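Local coordinates for protein D-hydantoinase (Ralstonia pickettii, PDB 1NFG) that probably catalyses the stereospecific hydrolysis of the cyclic amide bond of D-hydantoin derivatives, using two zinc ions bound in each subunit, at residues Y267-D272 against K293-L298; V236-E241 against E245-A250; A301-V306 against G354-T359. One frame throughout, in Å; residues are numbered along the deposited sequence.

Overall arrangement
Along the chain contact 2 comes first, then contact 1, then contact 3, and all lie in the TIM-barrel part of the enzyme. Contact 2 is tied directly to the metal centre, because 236-241 carries the zinc ligand His237. The side chain of Val238 is about 11 Å from a bound zinc ion. The centres of contacts 1 and 2 are about 15 Å apart. They meet through a salt bridge from Lys293 NZ to Glu241 OE1 (2.9 Å) and a probable hydrogen bond between Asp294 OD1 and Glu241 N (2.9 Å). Contacts 1 and 3 share helix 292-303. Contact 3 lies about 17 Å from each of the others, centre to centre. It packs on contact 2 through Met248 and Val306.

Contact 1: Y267-D272 against K293-L298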
loop_
_atom_site.group_PDB
_atom_site.type_symbol
_atom_site.label_atom_id
_atom_site.label_comp_id
_atom_site.label_asym_id
_atom_site.label_seq_id
_atom_site.Cartn_x
_atom_site.Cartn_y
_atom_site.Cartn_z
ATOM N N TYR A 267 -2.613 -11.839 -23.113
ATOM C CA TYR A 267 -3.394 -11.675 -24.325
ATOM C C TYR A 267 -4.878 -11.971 -24.244
ATOM O O TYR A 267 -5.665 -11.383 -24.982
ATOM C CB TYR A 267 -2.789 -12.552 -25.426
ATOM C CG TYR A 267 -1.444 -12.076 -25.923
ATOM C CD1 TYR A 267 -1.354 -11.044 -26.851
ATOM C CD2 TYR A 267 -0.260 -12.647 -25.454
ATOM C CE1 TYR A 267 -0.130 -10.588 -27.305
ATOM C CE2 TYR A 267 0.976 -12.196 -25.901
ATOM C CZ TYR A 267 1.032 -11.162 -26.830
ATOM O OH TYR A 267 2.246 -10.694 -27.287
ATOM N N LEU A 268 -5.272 -12.887 -23.369
ATOM C CA LEU A 268 -6.678 -13.252 -23.279
ATOM C C LEU A 268 -7.410 -12.599 -22.118
ATOM O O LEU A 268 -6.800 -12.201 -21.126
ATOM C CB LEU A 268 -6.797 -14.776 -23.204
ATOM C CG LEU A 268 -5.984 -15.510 -24.282
ATOM C CD1 LEU A 268 -6.228 -17.000 -24.178
ATOM C CD2 LEU A 268 -6.371 -15.016 -25.667
ATOM N N THR A 269 -8.725 -12.483 -22.248
ATOM C CA THR A 269 -9.542 -11.869 -21.201
ATOM C C THR A 269 -10.771 -12.722 -20.945
ATOM O O THR A 269 -11.172 -13.508 -21.801
ATOM C CB THR A 269 -10.029 -10.483 -21.611
ATOM O OG1 THR A 269 -10.953 -10.616 -22.699
ATOM C CG2 THR A 269 -8.856 -9.617 -22.039
ATOM N N LYS A 270 -11.381 -12.544 -19.777
ATOM C CA LYS A 270 -12.557 -13.322 -19.428
ATOM C C LYS A 270 -13.651 -13.187 -20.476
ATOM O O LYS A 270 -14.495 -14.066 -20.603
ATOM C CB LYS A 270 -13.085 -12.922 -18.049
ATOM C CG LYS A 270 -13.720 -11.563 -17.984
ATOM C CD LYS A 270 -14.358 -11.334 -16.627
ATOM C CE LYS A 270 -15.116 -10.019 -16.596
ATOM N NZ LYS A 270 -15.752 -9.803 -15.268
ATOM N N GLU A 271 -13.635 -12.100 -21.240
ATOM C CA GLU A 271 -14.648 -11.921 -22.271
ATOM C C GLU A 271 -14.514 -13.003 -23.338
ATOM O O GLU A 271 -15.468 -13.304 -24.053
ATOM C CB GLU A 271 -14.538 -10.539 -22.917
ATOM C CG GLU A 271 -15.116 -9.400 -22.083
ATOM C CD GLU A 271 -14.421 -9.230 -20.742
ATOM O OE1 GLU A 271 -13.171 -9.142 -20.727
ATOM O OE2 GLU A 271 -15.122 -9.176 -19.704
ATOM N N ASP A 272 -13.326 -13.593 -23.439
ATOM C CA ASP A 272 -13.096 -14.658 -24.410
ATOM C C ASP A 272 -13.951 -15.889 -24.079
ATOM O O ASP A 272 -14.290 -16.676 -24.967
ATOM C CB ASP A 272 -11.613 -15.054 -24.441
ATOM C CG ASP A 272 -10.746 -14.034 -25.159
ATOM O OD1 ASP A 272 -11.073 -13.692 -26.317
ATOM O OD2 ASP A 272 -9.735 -13.582 -24.571
ATOM N N LYS A 293 -6.579 -4.500 -18.384
ATOM C CA LYS A 293 -5.789 -3.705 -17.458
ATOM C C LYS A 293 -4.773 -4.605 -16.771
ATOM O O LYS A 293 -3.701 -4.156 -16.354
ATOM C CB LYS A 293 -6.691 -2.998 -16.435
ATOM C CG LYS A 293 -7.509 -3.906 -15.529
ATOM C CD LYS A 293 -6.842 -4.115 -14.179
ATOM C CE LYS A 293 -7.754 -4.898 -13.240
ATOM N NZ LYS A 293 -7.120 -5.179 -11.916
ATOM N N ASP A 294 -5.097 -5.887 -16.664
ATOM C CA ASP A 294 -4.170 -6.817 -16.039
ATOM C C ASP A 294 -3.026 -7.092 -17.020
ATOM O O ASP A 294 -1.892 -7.344 -16.610
ATOM C CB ASP A 294 -4.898 -8.105 -15.645
ATOM C CG ASP A 294 -5.975 -7.867 -14.585
ATOM O OD1 ASP A 294 -5.621 -7.645 -13.405
ATOM O OD2 ASP A 294 -7.178 -7.892 -14.939
ATOM N N HIS A 295 -3.321 -7.024 -18.318
ATOM C CA HIS A 295 -2.288 -7.229 -19.330
ATOM C C HIS A 295 -1.227 -6.138 -19.170
ATOM O O HIS A 295 -0.025 -6.414 -19.200
ATOM C CB HIS A 295 -2.861 -7.123 -20.745
ATOM C CG HIS A 295 -3.826 -8.207 -21.103
ATOM N ND1 HIS A 295 -4.593 -8.163 -22.248
ATOM C CD2 HIS A 295 -4.154 -9.360 -20.475
ATOM C CE1 HIS A 295 -5.355 -9.240 -22.307
ATOM N NE2 HIS A 295 -5.109 -9.982 -21.243
ATOM N N ASP A 296 -1.674 -4.894 -19.006
ATOM C CA ASP A 296 -0.736 -3.787 -18.854
ATOM C C ASP A 296 0.060 -3.966 -17.578
ATOM O O ASP A 296 1.277 -3.794 -17.563
ATOM C CB ASP A 296 -1.467 -2.447 -18.812
ATOM C CG ASP A 296 -2.371 -2.238 -20.004
ATOM O OD1 ASP A 296 -2.024 -2.701 -21.116
ATOM O OD2 ASP A 296 -3.427 -1.594 -19.827
ATOM N N VAL A 297 -0.634 -4.311 -16.502
ATOM C CA VAL A 297 0.026 -4.516 -15.228
ATOM C C VAL A 297 1.147 -5.536 -15.364
ATOM O O VAL A 297 2.275 -5.289 -14.936
ATOM C CB VAL A 297 -0.981 -5.005 -14.160
ATOM C CG1 VAL A 297 -0.245 -5.578 -12.960
ATOM C CG2 VAL A 297 -1.859 -3.848 -13.723
ATOM N N LEU A 298 0.828 -6.677 -15.971
ATOM C CA LEU A 298 1.793 -7.758 -16.154
ATOM C C LEU A 298 2.958 -7.358 -17.066
ATOM O O LEU A 298 4.129 -7.584 -16.725
ATOM C CB LEU A 298 1.084 -9.006 -16.700
ATOM C CG LEU A 298 0.073 -9.660 -15.745
ATOM C CD1 LEU A 298 -0.708 -10.734 -16.481
ATOM C CD2 LEU A 298 0.794 -10.238 -14.526
#
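His295 is the helix residue that meets the loop, and its ring touches Tyr267, Leu268 and Thr269 in turn. One hydrogen bond joins the two segments. His295 NE2 donates to Leu268 O over 2.8 Å, with an N-H...O angle of 158°. The oxygen lies almost in the imidazole plane. The donor, however, stands well above the carbonyl plane of Leu268, 53° out of it. CG of His295 lies anti to its carbonyl carbon and beside the backbone N (chi1 -66°), which carries the ring out from the helix to the loop.

The other contacts of the ring are van der Waals. Tyr267 N lies over one face, toward the rim. Tyr267 C sits off the ring's edge, 3.4 Å from His295 CE1. Thr269 CG2 comes at the ring obliquely, 3.5 Å from His295 CE1. The Tyr267 side chain leaves away from the helix segment, and its OH bonds to Met346 O.

Polar bonds within the loop shape the turn that follows. Thr269 N gives a bond of 2.8 Å to Asp272 OD2, met on the anti side of the carboxylate. In return, Asp272 N bonds to Thr269 O at 2.7 Å. Asp272 OD1 has a salt bridge with Arg275.

This loop links barrel strand 257-262 to helix 292-303, and it also carries Thr286, a probable substrate-binding residue. The bond direction implies a proton on His295 NE2. A buried ring nitrogen and a loop carbonyl thus satisfy each other, and this ties the start of the long loop to the helix at its end.

Contact 2: V236-E241 against E245-A250; sequences VHVTCE and EEVMRA
Val238 and Val247 point toward each other and cross at a slant, with one methyl of each at the interface. Val238 CG2 meets Val247 CG2 at 4.1 Å. The two side chains have the same first torsion (chi1 169°), with CG1 anti to the backbone N. In each case this leaves CG2, beside the backbone N, as the branch that does the touching. Both valines also rest on Ala259 of strand 257-262, and Val247 reaches Thr219 of helix 212-229 as well.

The segments belong to one beta-alpha unit of the TIM barrel. Strand 233-235 ends just before 236-241, the loop that carries zinc ligand His237, and helix 241-253 follows with Cys240 at its N-cap. Through Val238 this loop packs back onto its own helix. Glu260 accepts a bond from His237 N, and the rings of His237 and His181 meet nearly at right angles.

Glu241 and Glu245 sit one turn apart in that helix. Glu245 N donates to Glu241 O at 3.0 Å, and Glu245 CB also lies 3.4 Å from Glu241 O. The two carboxylates come no nearer than 5.5 Å, between Glu241 OE2 and Glu245 OE1. Each has a cationic partner elsewhere: Glu241 OE1 forms a salt bridge with Lys293, and the extended side chain of Glu245 brings its OE2 to a salt bridge with Arg249 of the second subunit.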
loop_
_atom_site.group_PDB
_atom_site.type_symbol
_atom_site.label_atom_id
_atom_site.label_comp_id
_atom_site.label_asym_id
_atom_site.label_seq_id
_atom_site.Cartn_x
_atom_site.Cartn_y
_atom_site.Cartn_z
ATOM N N VAL A 236 3.373 -19.836 -9.272
ATOM C CA VAL A 236 3.129 -20.079 -10.686
ATOM C C VAL A 236 1.949 -19.244 -11.159
ATOM O O VAL A 236 1.093 -18.849 -10.372
ATOM C CB VAL A 236 2.842 -21.585 -10.981
ATOM C CG1 VAL A 236 3.984 -22.440 -10.465
ATOM C CG2 VAL A 236 1.518 -22.013 -10.357
ATOM N N HIS A 237 1.919 -18.989 -12.461
ATOM C CA HIS A 237 0.890 -18.191 -13.109
ATOM C C HIS A 237 0.219 -17.063 -12.314
ATOM O O HIS A 237 -0.939 -17.177 -11.917
ATOM C CB HIS A 237 -0.192 -19.099 -13.717
ATOM C CG HIS A 237 -0.764 -20.107 -12.764
ATOM N ND1 HIS A 237 -1.112 -19.798 -11.467
ATOM C CD2 HIS A 237 -1.081 -21.413 -12.937
ATOM C CE1 HIS A 237 -1.618 -20.870 -10.882
ATOM N NE2 HIS A 237 -1.610 -21.862 -11.752
ATOM N N VAL A 238 0.958 -15.980 -12.071
ATOM C CA VAL A 238 0.391 -14.805 -11.409
ATOM C C VAL A 238 -0.366 -14.192 -12.578
ATOM O O VAL A 238 0.229 -13.900 -13.615
ATOM C CB VAL A 238 1.468 -13.823 -10.947
ATOM C CG1 VAL A 238 0.815 -12.521 -10.515
ATOM C CG2 VAL A 238 2.261 -14.429 -9.792
ATOM N N THR A 239 -1.664 -13.982 -12.414
ATOM C CA THR A 239 -2.480 -13.502 -13.519
ATOM C C THR A 239 -3.151 -12.131 -13.449
ATOM O O THR A 239 -3.701 -11.668 -14.448
ATOM C CB THR A 239 -3.588 -14.517 -13.779
ATOM O OG1 THR A 239 -4.597 -14.379 -12.766
ATOM C CG2 THR A 239 -3.025 -15.932 -13.703
ATOM N N CYS A 240 -3.129 -11.476 -12.296
ATOM C CA CYS A 240 -3.814 -10.196 -12.200
ATOM C C CYS A 240 -3.152 -9.222 -11.250
ATOM O O CYS A 240 -2.255 -9.584 -10.484
ATOM C CB CYS A 240 -5.256 -10.428 -11.754
ATOM S SG CYS A 240 -5.366 -11.256 -10.140
ATOM N N GLU A 241 -3.628 -7.985 -11.291
ATOM C CA GLU A 241 -3.097 -6.920 -10.455
ATOM C C GLU A 241 -3.136 -7.219 -8.955
ATOM O O GLU A 241 -2.149 -6.986 -8.246
ATOM C CB GLU A 241 -3.846 -5.619 -10.762
ATOM C CG GLU A 241 -3.553 -4.473 -9.818
ATOM C CD GLU A 241 -4.140 -3.160 -10.310
ATOM O OE1 GLU A 241 -5.206 -3.185 -10.968
ATOM O OE2 GLU A 241 -3.536 -2.102 -10.025
ATOM N N GLU A 245 0.150 -7.858 -6.595
ATOM C CA GLU A 245 0.380 -6.952 -5.486
ATOM C C GLU A 245 0.853 -7.683 -4.230
ATOM O O GLU A 245 1.733 -7.193 -3.509
ATOM C CB GLU A 245 -0.888 -6.167 -5.176
ATOM C CG GLU A 245 -0.645 -5.016 -4.226
ATOM C CD GLU A 245 -1.897 -4.207 -3.961
ATOM O OE1 GLU A 245 -2.686 -3.986 -4.914
ATOM O OE2 GLU A 245 -2.080 -3.778 -2.799
ATOM N N GLU A 246 0.272 -8.850 -3.963
ATOM C CA GLU A 246 0.662 -9.621 -2.787
ATOM C C GLU A 246 2.102 -10.107 -2.936
ATOM O O GLU A 246 2.867 -10.124 -1.968
ATOM C CB GLU A 246 -0.275 -10.814 -2.598
ATOM C CG GLU A 246 -1.732 -10.447 -2.316
ATOM C CD GLU A 246 -1.921 -9.698 -1.006
ATOM O OE1 GLU A 246 -0.987 -9.683 -0.176
ATOM O OE2 GLU A 246 -3.016 -9.133 -0.804
ATOM N N VAL A 247 2.468 -10.511 -4.151
ATOM C CA VAL A 247 3.828 -10.980 -4.408
ATOM C C VAL A 247 4.762 -9.827 -4.089
ATOM O O VAL A 247 5.770 -9.975 -3.385
ATOM C CB VAL A 247 4.008 -11.381 -5.890
ATOM C CG1 VAL A 247 5.480 -11.607 -6.205
ATOM C CG2 VAL A 247 3.197 -12.641 -6.181
ATOM N N MET A 248 4.400 -8.665 -4.605
ATOM C CA MET A 248 5.185 -7.470 -4.389
ATOM C C MET A 248 5.314 -7.136 -2.900
ATOM O O MET A 248 6.414 -6.821 -2.418
ATOM C CB MET A 248 4.561 -6.315 -5.163
ATOM C CG MET A 248 5.526 -5.656 -6.118
ATOM S SD MET A 248 6.287 -6.782 -7.308
ATOM C CE MET A 248 5.430 -6.252 -8.821
ATOM N N ARG A 249 4.211 -7.220 -2.159
ATOM C CA ARG A 249 4.268 -6.916 -0.728
ATOM C C ARG A 249 5.196 -7.897 -0.025
ATOM O O ARG A 249 5.974 -7.516 0.850
ATOM C CB ARG A 249 2.867 -6.963 -0.101
ATOM C CG ARG A 249 1.894 -5.980 -0.729
ATOM C CD ARG A 249 0.484 -6.115 -0.200
ATOM N NE ARG A 249 0.310 -5.447 1.083
ATOM C CZ ARG A 249 -0.097 -6.058 2.188
ATOM N NH1 ARG A 249 -0.374 -7.357 2.169
ATOM N NH2 ARG A 249 -0.225 -5.371 3.313
ATOM N N ALA A 250 5.121 -9.163 -0.421
ATOM C CA ALA A 250 5.968 -10.190 0.166
ATOM C C ALA A 250 7.438 -9.849 -0.099
ATOM O O ALA A 250 8.268 -9.878 0.821
ATOM C CB ALA A 250 5.622 -11.542 -0.429
#

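Contact 3: A301-V306 against G354-T359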
loop_
_atom_site.group_PDB
_atom_site.type_symbol
_atom_site.label_atom_id
_atom_site.label_comp_id
_atom_site.label_asym_id
_atom_site.label_seq_id
_atom_site.Cartn_x
_atom_site.Cartn_y
_atom_site.Cartn_z
ATOM N N ALA A 301 5.180 -5.133 -15.260
ATOM C CA ALA A 301 5.936 -5.900 -14.283
ATOM C C ALA A 301 7.084 -6.610 -14.988
ATOM O O ALA A 301 8.190 -6.693 -14.454
ATOM C CB ALA A 301 5.035 -6.901 -13.595
ATOM N N LEU A 302 6.819 -7.123 -16.189
ATOM C CA LEU A 302 7.851 -7.808 -16.969
ATOM C C LEU A 302 8.983 -6.829 -17.259
ATOM O O LEU A 302 10.141 -7.100 -16.951
ATOM C CB LEU A 302 7.279 -8.315 -18.296
ATOM C CG LEU A 302 6.917 -9.791 -18.531
ATOM C CD1 LEU A 302 7.173 -10.626 -17.293
ATOM C CD2 LEU A 302 5.466 -9.884 -18.973
ATOM N N ARG A 303 8.631 -5.682 -17.837
ATOM C CA ARG A 303 9.604 -4.651 -18.187
ATOM C C ARG A 303 10.420 -4.196 -16.993
ATOM O O ARG A 303 11.573 -3.793 -17.141
ATOM C CB ARG A 303 8.909 -3.441 -18.814
ATOM C CG ARG A 303 9.893 -2.443 -19.412
ATOM C CD ARG A 303 9.216 -1.216 -20.015
ATOM N NE ARG A 303 8.739 -0.286 -18.994
ATOM C CZ ARG A 303 7.490 -0.239 -18.544
ATOM N NH1 ARG A 303 6.574 -1.071 -19.026
ATOM N NH2 ARG A 303 7.154 0.649 -17.614
ATOM N N ASN A 304 9.827 -4.262 -15.807
ATOM C CA ASN A 304 10.535 -3.859 -14.601
ATOM C C ASN A 304 11.321 -5.009 -13.976
ATOM O O ASN A 304 11.950 -4.846 -12.926
ATOM C CB ASN A 304 9.551 -3.268 -13.593
ATOM C CG ASN A 304 9.169 -1.839 -13.932
ATOM O OD1 ASN A 304 10.012 -0.939 -13.903
ATOM N ND2 ASN A 304 7.901 -1.624 -14.262
ATOM N N GLY A 305 11.273 -6.171 -14.626
ATOM C CA GLY A 305 12.008 -7.331 -14.148
ATOM C C GLY A 305 11.467 -8.046 -12.921
ATOM O O GLY A 305 12.215 -8.697 -12.189
ATOM N N VAL A 306 10.166 -7.939 -12.698
ATOM C CA VAL A 306 9.542 -8.573 -11.550
ATOM C C VAL A 306 9.493 -10.101 -11.652
ATOM O O VAL A 306 9.919 -10.798 -10.733
ATOM C CB VAL A 306 8.110 -8.032 -11.357
ATOM C CG1 VAL A 306 7.417 -8.756 -10.221
ATOM C CG2 VAL A 306 8.166 -6.543 -11.086
ATOM N N GLY A 354 7.443 -2.512 -28.132
ATOM C CA GLY A 354 8.113 -1.761 -27.089
ATOM C C GLY A 354 7.726 -2.116 -25.670
ATOM O O GLY A 354 8.239 -1.521 -24.721
ATOM N N ARG A 355 6.823 -3.079 -25.518
ATOM C CA ARG A 355 6.386 -3.522 -24.198
ATOM C C ARG A 355 7.588 -4.064 -23.426
ATOM O O ARG A 355 7.749 -3.811 -22.231
ATOM C CB ARG A 355 5.333 -4.621 -24.348
ATOM C CG ARG A 355 3.907 -4.141 -24.578
ATOM C CD ARG A 355 3.221 -3.913 -23.227
ATOM N NE ARG A 355 1.781 -3.654 -23.304
ATOM C CZ ARG A 355 0.953 -4.225 -24.176
ATOM N NH1 ARG A 355 1.410 -5.093 -25.077
ATOM N NH2 ARG A 355 -0.344 -3.940 -24.135
ATOM N N ILE A 356 8.443 -4.797 -24.130
ATOM C CA ILE A 356 9.614 -5.411 -23.519
ATOM C C ILE A 356 10.795 -5.276 -24.487
ATOM O O ILE A 356 10.591 -5.161 -25.699
ATOM C CB ILE A 356 9.290 -6.916 -23.180
ATOM C CG1 ILE A 356 10.103 -7.346 -21.982
ATOM C CG2 ILE A 356 9.532 -7.843 -24.365
ATOM C CD1 ILE A 356 9.634 -6.681 -20.715
ATOM N N SER A 357 12.024 -5.269 -23.978
ATOM C CA SER A 357 13.174 -5.129 -24.874
ATOM C C SER A 357 13.579 -6.448 -25.536
ATOM O O SER A 357 13.163 -7.520 -25.108
ATOM C CB SER A 357 14.377 -4.551 -24.123
ATOM O OG SER A 357 15.089 -5.553 -23.422
ATOM N N LEU A 358 14.400 -6.358 -26.581
ATOM C CA LEU A 358 14.867 -7.538 -27.305
ATOM C C LEU A 358 15.687 -8.417 -26.374
ATOM O O LEU A 358 15.598 -9.645 -26.388
ATOM C CB LEU A 358 15.743 -7.119 -28.481
ATOM C CG LEU A 358 16.360 -8.252 -29.303
ATOM C CD1 LEU A 358 15.280 -8.950 -30.124
ATOM C CD2 LEU A 358 17.426 -7.680 -30.217
ATOM N N THR A 359 16.485 -7.756 -25.556
ATOM C CA THR A 359 17.349 -8.429 -24.618
ATOM C C THR A 359 16.570 -9.068 -23.462
ATOM O O THR A 359 16.968 -10.117 -22.949
ATOM C CB THR A 359 18.418 -7.423 -24.120
ATOM O OG1 THR A 359 19.715 -7.919 -24.467
ATOM C CG2 THR A 359 18.325 -7.190 -22.618
HETATM O O HOH W 1 5.395 -2.899 -20.727
#
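Arg303 and Ile356 bring the two backbones closest, with their CA atoms 5.4 Å apart. On one side helix 292-303 is ending. It closes with a Schellman motif: Val306 N bonds back to Ala301 O, Gly305 N bonds to Leu302 O, and Gly305 has positive phi (74°). On the other side 354-357 is loop, and helix 358-372 begins after Ser357, whose OG caps Gln360 N. Asn304 OD1 bonds to Lys251 of the third subunit, which places the end of helix 292-303 at a subunit interface.

Ile356 sends its end to the last helical turn. Its CG1 is anti to the backbone N (chi1 -151°), and CD1 lies against the backbone between Leu302 and Arg303. Ile356 CD1 is 3.8 Å from Leu302 CB, and the same methyl is 3.8 Å from Arg303 CB.

The aliphatic part of Arg303 runs alongside the carbonyl of Arg355. CB, CG and CD of Arg303 are all near Arg355 O, with CB at 3.6 Å. Beyond them the chain bends, and a water lies in the guanidinium plane, at its edge. It accepts a weak bond from Arg303 NH1 (2.8 Å) and donates to Arg355 O (2.9 Å). The polar link between the guanidinium and the Arg355 carbonyl thus runs through water, and its Arg303 side is weak. Arg303 NH1 also bonds to Asn300 OD1, while Arg355 makes a cation-pi contact with Trp299.

Leu364 of helix 358-372 touches both Leu302 and Ile356, and Val351 of helix 343-352 packs on Ile356.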